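Local coordinates for protein peptide methionine sulfoxide reductase MsrA (Treponema denticola ATCC 35405, PDB 5FA9) that probably repairs oxidised proteins as a fused MsrA-MsrB enzyme, reducing both the S and R forms of methionine sulfoxide back to methionine at the expense of thioredoxin, at residues B[214-226]-B[234-246]. The protein carries 2 engineered substitutions. Numbering follows the deposited sequence.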
loop_
_atom_site.group_PDB
_atom_site.type_symbol
_atom_site.label_atom_id
_atom_site.label_comp_id
_atom_site.label_asym_id
_atom_site.label_seq_id
_atom_site.Cartn_x
_atom_site.Cartn_y
_atom_site.Cartn_z
ATOM N N THR B 214 35.385 5.021 -2.496
ATOM C CA THR B 214 36.102 6.235 -2.118
ATOM C C THR B 214 35.918 6.619 -0.649
ATOM O O THR B 214 36.753 7.324 -0.084
ATOM C CB THR B 214 35.671 7.433 -2.988
ATOM O OG1 THR B 214 34.305 7.766 -2.709
ATOM C CG2 THR B 214 35.821 7.102 -4.465
ATOM N N THR B 215 34.831 6.163 -0.033
ATOM C CA THR B 215 34.525 6.560 1.340
ATOM C C THR B 215 34.326 5.374 2.279
ATOM O O THR B 215 34.545 5.488 3.485
ATOM C CB THR B 215 33.261 7.441 1.401
ATOM O OG1 THR B 215 32.113 6.661 1.043
ATOM C CG2 THR B 215 33.384 8.623 0.456
ATOM N N GLY B 216 33.911 4.239 1.728
ATOM C CA GLY B 216 33.682 3.055 2.534
ATOM C C GLY B 216 32.260 2.934 3.053
ATOM O O GLY B 216 31.947 2.017 3.810
ATOM N N LYS B 217 31.403 3.872 2.664
ATOM C CA LYS B 217 30.000 3.847 3.071
ATOM C C LYS B 217 29.187 2.874 2.218
ATOM O O LYS B 217 29.284 2.894 0.991
ATOM C CB LYS B 217 29.398 5.251 2.990
ATOM C CG LYS B 217 27.935 5.329 3.393
ATOM C CD LYS B 217 27.466 6.771 3.482
ATOM C CE LYS B 217 25.950 6.860 3.537
ATOM N NZ LYS B 217 25.481 8.273 3.571
ATOM N N PRO B 218 28.384 2.014 2.868
ATOM C CA PRO B 218 27.523 1.047 2.176
ATOM C C PRO B 218 26.536 1.716 1.223
ATOM O O PRO B 218 25.911 2.712 1.586
ATOM C CB PRO B 218 26.785 0.353 3.326
ATOM C CG PRO B 218 27.699 0.498 4.492
ATOM C CD PRO B 218 28.327 1.850 4.331
ATOM N N LEU B 219 26.404 1.168 0.020
ATOM C CA LEU B 219 25.524 1.747 -0.990
ATOM C C LEU B 219 24.452 0.765 -1.453
ATOM O O LEU B 219 23.301 1.147 -1.664
ATOM C CB LEU B 219 26.338 2.226 -2.193
ATOM C CG LEU B 219 27.398 3.293 -1.919
ATOM C CD1 LEU B 219 28.201 3.578 -3.178
ATOM C CD2 LEU B 219 26.753 4.563 -1.389
ATOM N N PHE B 220 24.831 -0.500 -1.614
ATOM C CA PHE B 220 23.900 -1.511 -2.099
ATOM C C PHE B 220 24.068 -2.847 -1.382
ATOM O O PHE B 220 25.139 -3.154 -0.857
ATOM C CB PHE B 220 24.067 -1.706 -3.608
ATOM C CG PHE B 220 23.786 -0.469 -4.413
ATOM C CD1 PHE B 220 22.489 -0.142 -4.774
ATOM C CD2 PHE B 220 24.818 0.366 -4.808
ATOM C CE1 PHE B 220 22.226 0.996 -5.513
ATOM C CE2 PHE B 220 24.562 1.506 -5.547
ATOM C CZ PHE B 220 23.265 1.821 -5.899
ATOM N N SER B 221 22.996 -3.632 -1.363
ATOM C CA SER B 221 23.019 -4.966 -0.776
ATOM C C SER B 221 22.925 -6.041 -1.852
ATOM O O SER B 221 22.296 -5.838 -2.891
ATOM C CB SER B 221 21.876 -5.130 0.229
ATOM O OG SER B 221 21.794 -6.465 0.694
ATOM N N SER B 222 23.553 -7.186 -1.599
ATOM C CA SER B 222 23.510 -8.311 -2.528
ATOM C C SER B 222 22.089 -8.837 -2.699
ATOM O O SER B 222 21.768 -9.469 -3.706
ATOM C CB SER B 222 24.428 -9.437 -2.048
ATOM O OG SER B 222 24.047 -9.891 -0.761
ATOM N N LEU B 223 21.244 -8.574 -1.708
ATOM C CA LEU B 223 19.857 -9.026 -1.731
ATOM C C LEU B 223 19.055 -8.318 -2.818
ATOM O O LEU B 223 18.061 -8.848 -3.315
ATOM C CB LEU B 223 19.202 -8.795 -0.367
ATOM C CG LEU B 223 17.782 -9.331 -0.167
ATOM C CD1 LEU B 223 17.741 -10.844 -0.321
ATOM C CD2 LEU B 223 17.231 -8.906 1.184
ATOM N N ASN B 224 19.500 -7.125 -3.194
ATOM C CA ASN B 224 18.793 -6.321 -4.182
ATOM C C ASN B 224 19.443 -6.394 -5.559
ATOM O O ASN B 224 19.013 -5.719 -6.495
ATOM C CB ASN B 224 18.725 -4.868 -3.716
ATOM C CG ASN B 224 18.090 -4.727 -2.348
ATOM O OD1 ASN B 224 16.991 -5.224 -2.108
ATOM N ND2 ASN B 224 18.785 -4.054 -1.439
ATOM N N LYS B 225 20.476 -7.221 -5.674
ATOM C CA LYS B 225 21.223 -7.357 -6.919
ATOM C C LYS B 225 20.579 -8.379 -7.850
ATOM O O LYS B 225 20.083 -9.412 -7.402
ATOM C CB LYS B 225 22.669 -7.751 -6.621
ATOM C CG LYS B 225 23.610 -7.636 -7.805
ATOM C CD LYS B 225 25.046 -7.867 -7.371
ATOM C CE LYS B 225 26.023 -7.549 -8.489
ATOM N NZ LYS B 225 25.873 -8.473 -9.647
ATOM N N TYR B 226 20.588 -8.086 -9.147
ATOM C CA TYR B 226 20.037 -9.001 -10.141
ATOM C C TYR B 226 20.719 -8.815 -11.494
ATOM O O TYR B 226 21.436 -7.837 -11.709
ATOM C CB TYR B 226 18.526 -8.801 -10.279
ATOM C CG TYR B 226 18.133 -7.581 -11.081
ATOM C CD1 TYR B 226 18.201 -6.308 -10.529
ATOM C CD2 TYR B 226 17.687 -7.705 -12.390
ATOM C CE1 TYR B 226 17.840 -5.193 -11.263
ATOM C CE2 TYR B 226 17.325 -6.598 -13.129
ATOM C CZ TYR B 226 17.403 -5.345 -12.562
ATOM O OH TYR B 226 17.040 -4.243 -13.301
ATOM N N SER B 234 23.604 -4.430 -11.395
ATOM C CA SER B 234 22.286 -3.811 -11.337
ATOM C C SER B 234 21.573 -4.117 -10.025
ATOM O O SER B 234 21.604 -5.246 -9.537
ATOM C CB SER B 234 21.430 -4.271 -12.518
ATOM O OG SER B 234 22.053 -3.955 -13.749
ATOM N N PHE B 235 20.932 -3.099 -9.462
ATOM C CA PHE B 235 20.232 -3.237 -8.191
ATOM C C PHE B 235 18.816 -2.677 -8.289
ATOM O O PHE B 235 18.538 -1.808 -9.115
ATOM C CB PHE B 235 21.005 -2.532 -7.073
ATOM C CG PHE B 235 22.412 -3.029 -6.900
ATOM C CD1 PHE B 235 23.455 -2.460 -7.612
ATOM C CD2 PHE B 235 22.693 -4.065 -6.024
ATOM C CE1 PHE B 235 24.751 -2.917 -7.455
ATOM C CE2 PHE B 235 23.986 -4.525 -5.862
ATOM C CZ PHE B 235 25.017 -3.949 -6.579
ATOM N N THR B 236 17.923 -3.184 -7.444
ATOM C CA THR B 236 16.527 -2.760 -7.463
ATOM C C THR B 236 16.289 -1.573 -6.537
ATOM O O THR B 236 15.289 -0.866 -6.665
ATOM C CB THR B 236 15.586 -3.908 -7.058
ATOM O OG1 THR B 236 15.836 -4.276 -5.696
ATOM C CG2 THR B 236 15.806 -5.117 -7.955
ATOM N N LYS B 237 17.213 -1.359 -5.606
ATOM C CA LYS B 237 17.114 -0.252 -4.660
ATOM C C LYS B 237 18.447 -0.001 -3.968
ATOM O O LYS B 237 19.374 -0.802 -4.075
ATOM C CB LYS B 237 16.033 -0.531 -3.613
ATOM C CG LYS B 237 16.431 -1.570 -2.576
ATOM C CD LYS B 237 15.286 -1.871 -1.621
ATOM C CE LYS B 237 14.902 -0.643 -0.812
ATOM N NZ LYS B 237 16.018 -0.172 0.055
ATOM N N ALA B 238 18.532 1.118 -3.255
ATOM C CA ALA B 238 19.697 1.415 -2.434
ATOM C C ALA B 238 19.580 0.687 -1.100
ATOM O O ALA B 238 18.485 0.289 -0.701
ATOM C CB ALA B 238 19.833 2.912 -2.218
ATOM N N ILE B 239 20.705 0.506 -0.415
ATOM C CA ILE B 239 20.699 -0.209 0.855
ATOM C C ILE B 239 19.978 0.615 1.924
ATOM O O ILE B 239 19.299 0.062 2.791
ATOM C CB ILE B 239 22.138 -0.565 1.316
ATOM C CG1 ILE B 239 22.102 -1.515 2.516
ATOM C CG2 ILE B 239 22.954 0.685 1.627
ATOM C CD1 ILE B 239 23.455 -2.084 2.882
ATOM N N THR B 240 20.117 1.936 1.845
ATOM C CA THR B 240 19.396 2.858 2.719
ATOM C C THR B 240 18.918 4.068 1.922
ATOM O O THR B 240 19.316 4.261 0.774
ATOM C CB THR B 240 20.263 3.353 3.903
ATOM O OG1 THR B 240 21.377 4.104 3.403
ATOM C CG2 THR B 240 20.771 2.188 4.744
ATOM N N THR B 241 18.067 4.882 2.537
ATOM C CA THR B 241 17.582 6.102 1.903
ATOM C C THR B 241 18.614 7.221 2.001
ATOM O O THR B 241 18.443 8.291 1.418
ATOM C CB THR B 241 16.263 6.583 2.535
ATOM O OG1 THR B 241 16.465 6.841 3.930
ATOM C CG2 THR B 241 15.176 5.531 2.372
ATOM N N GLN B 242 19.686 6.963 2.742
ATOM C CA GLN B 242 20.709 7.968 3.005
ATOM C C GLN B 242 21.982 7.716 2.204
ATOM O O GLN B 242 23.007 8.358 2.434
ATOM C CB GLN B 242 21.035 8.001 4.498
ATOM C CG GLN B 242 19.811 8.053 5.395
ATOM C CD GLN B 242 20.171 8.204 6.859
ATOM O OE1 GLN B 242 21.306 7.951 7.260
ATOM N NE2 GLN B 242 19.201 8.617 7.667
ATOM N N ALA B 243 21.914 6.778 1.266
ATOM C CA ALA B 243 23.094 6.359 0.520
ATOM C C ALA B 243 23.294 7.148 -0.770
ATOM O O ALA B 243 24.420 7.498 -1.121
ATOM C CB ALA B 243 23.015 4.871 0.213
ATOM N N LEU B 244 22.202 7.426 -1.477
ATOM C CA LEU B 244 22.301 8.001 -2.815
ATOM C C LEU B 244 21.690 9.392 -2.947
ATOM O O LEU B 244 20.827 9.791 -2.164
ATOM C CB LEU B 244 21.637 7.071 -3.833
ATOM C CG LEU B 244 22.060 5.603 -3.807
ATOM C CD1 LEU B 244 21.377 4.837 -4.926
ATOM C CD2 LEU B 244 23.568 5.480 -3.911
ATOM N N GLN B 245 22.160 10.122 -3.953
ATOM C CA GLN B 245 21.541 11.368 -4.386
ATOM C C GLN B 245 21.303 11.292 -5.889
ATOM O O GLN B 245 22.069 10.655 -6.613
ATOM C CB GLN B 245 22.413 12.577 -4.039
ATOM C CG GLN B 245 22.108 13.199 -2.685
ATOM C CD GLN B 245 23.053 14.334 -2.339
ATOM O OE1 GLN B 245 23.970 14.647 -3.099
ATOM N NE2 GLN B 245 22.831 14.960 -1.189
ATOM N N TYR B 246 20.242 11.937 -6.359
ATOM C CA TYR B 246 19.861 11.830 -7.762
ATOM C C TYR B 246 20.024 13.160 -8.485
ATOM O O TYR B 246 19.687 14.216 -7.949
ATOM C CB TYR B 246 18.420 11.333 -7.887
ATOM C CG TYR B 246 18.153 10.046 -7.136
ATOM C CD1 TYR B 246 17.738 10.067 -5.811
ATOM C CD2 TYR B 246 18.320 8.812 -7.751
ATOM C CE1 TYR B 246 17.494 8.896 -5.119
ATOM C CE2 TYR B 246 18.078 7.634 -7.066
ATOM C CZ TYR B 246 17.667 7.683 -5.750
ATOM O OH TYR B 246 17.424 6.515 -5.063
HETATM O O HOH W 1 24.339 3.602 3.669
HETATM O O HOH W 2 20.458 -2.328 -1.951
HETATM O O HOH W 3 24.020 -7.245 -11.357
#
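F220 of strand 218-221 and F235 of strand 234-235 form an offset stack between the two sheets of the MsrB (SelR) domain, the latter strand pairing with 225-226 in a short antiparallel hairpin. Their centroids lie 4.5 Å apart with planes at 17°, and F220 CB sits over the centre of the F235 ring as a CH-pi contact. With F220 CG beside its own backbone N (chi1 -61°), the ring reaches on to L244, whose CD1 lies 3.7 Å from F220 CZ. K225 runs its aliphatic chain obliquely past F235, CB to CE2 3.6 Å, while S234 CB lies over one face of the Y226 ring. L219 CD2 touches A243 CB and L244 CD2.

Backbone bonds join the segments: T236 N to N224 O (2.9 Å), Y226 N to S234 O, and I239 N to L219 O (3.0 Å). A water accepts from S221 N and donates to K237 O, bridging the two segments.

At the far end the extended chain of K217, also salt-bridged to E165, brings NZ to Q242 O at 2.7 Å, tilted 34° from the carbonyl plane.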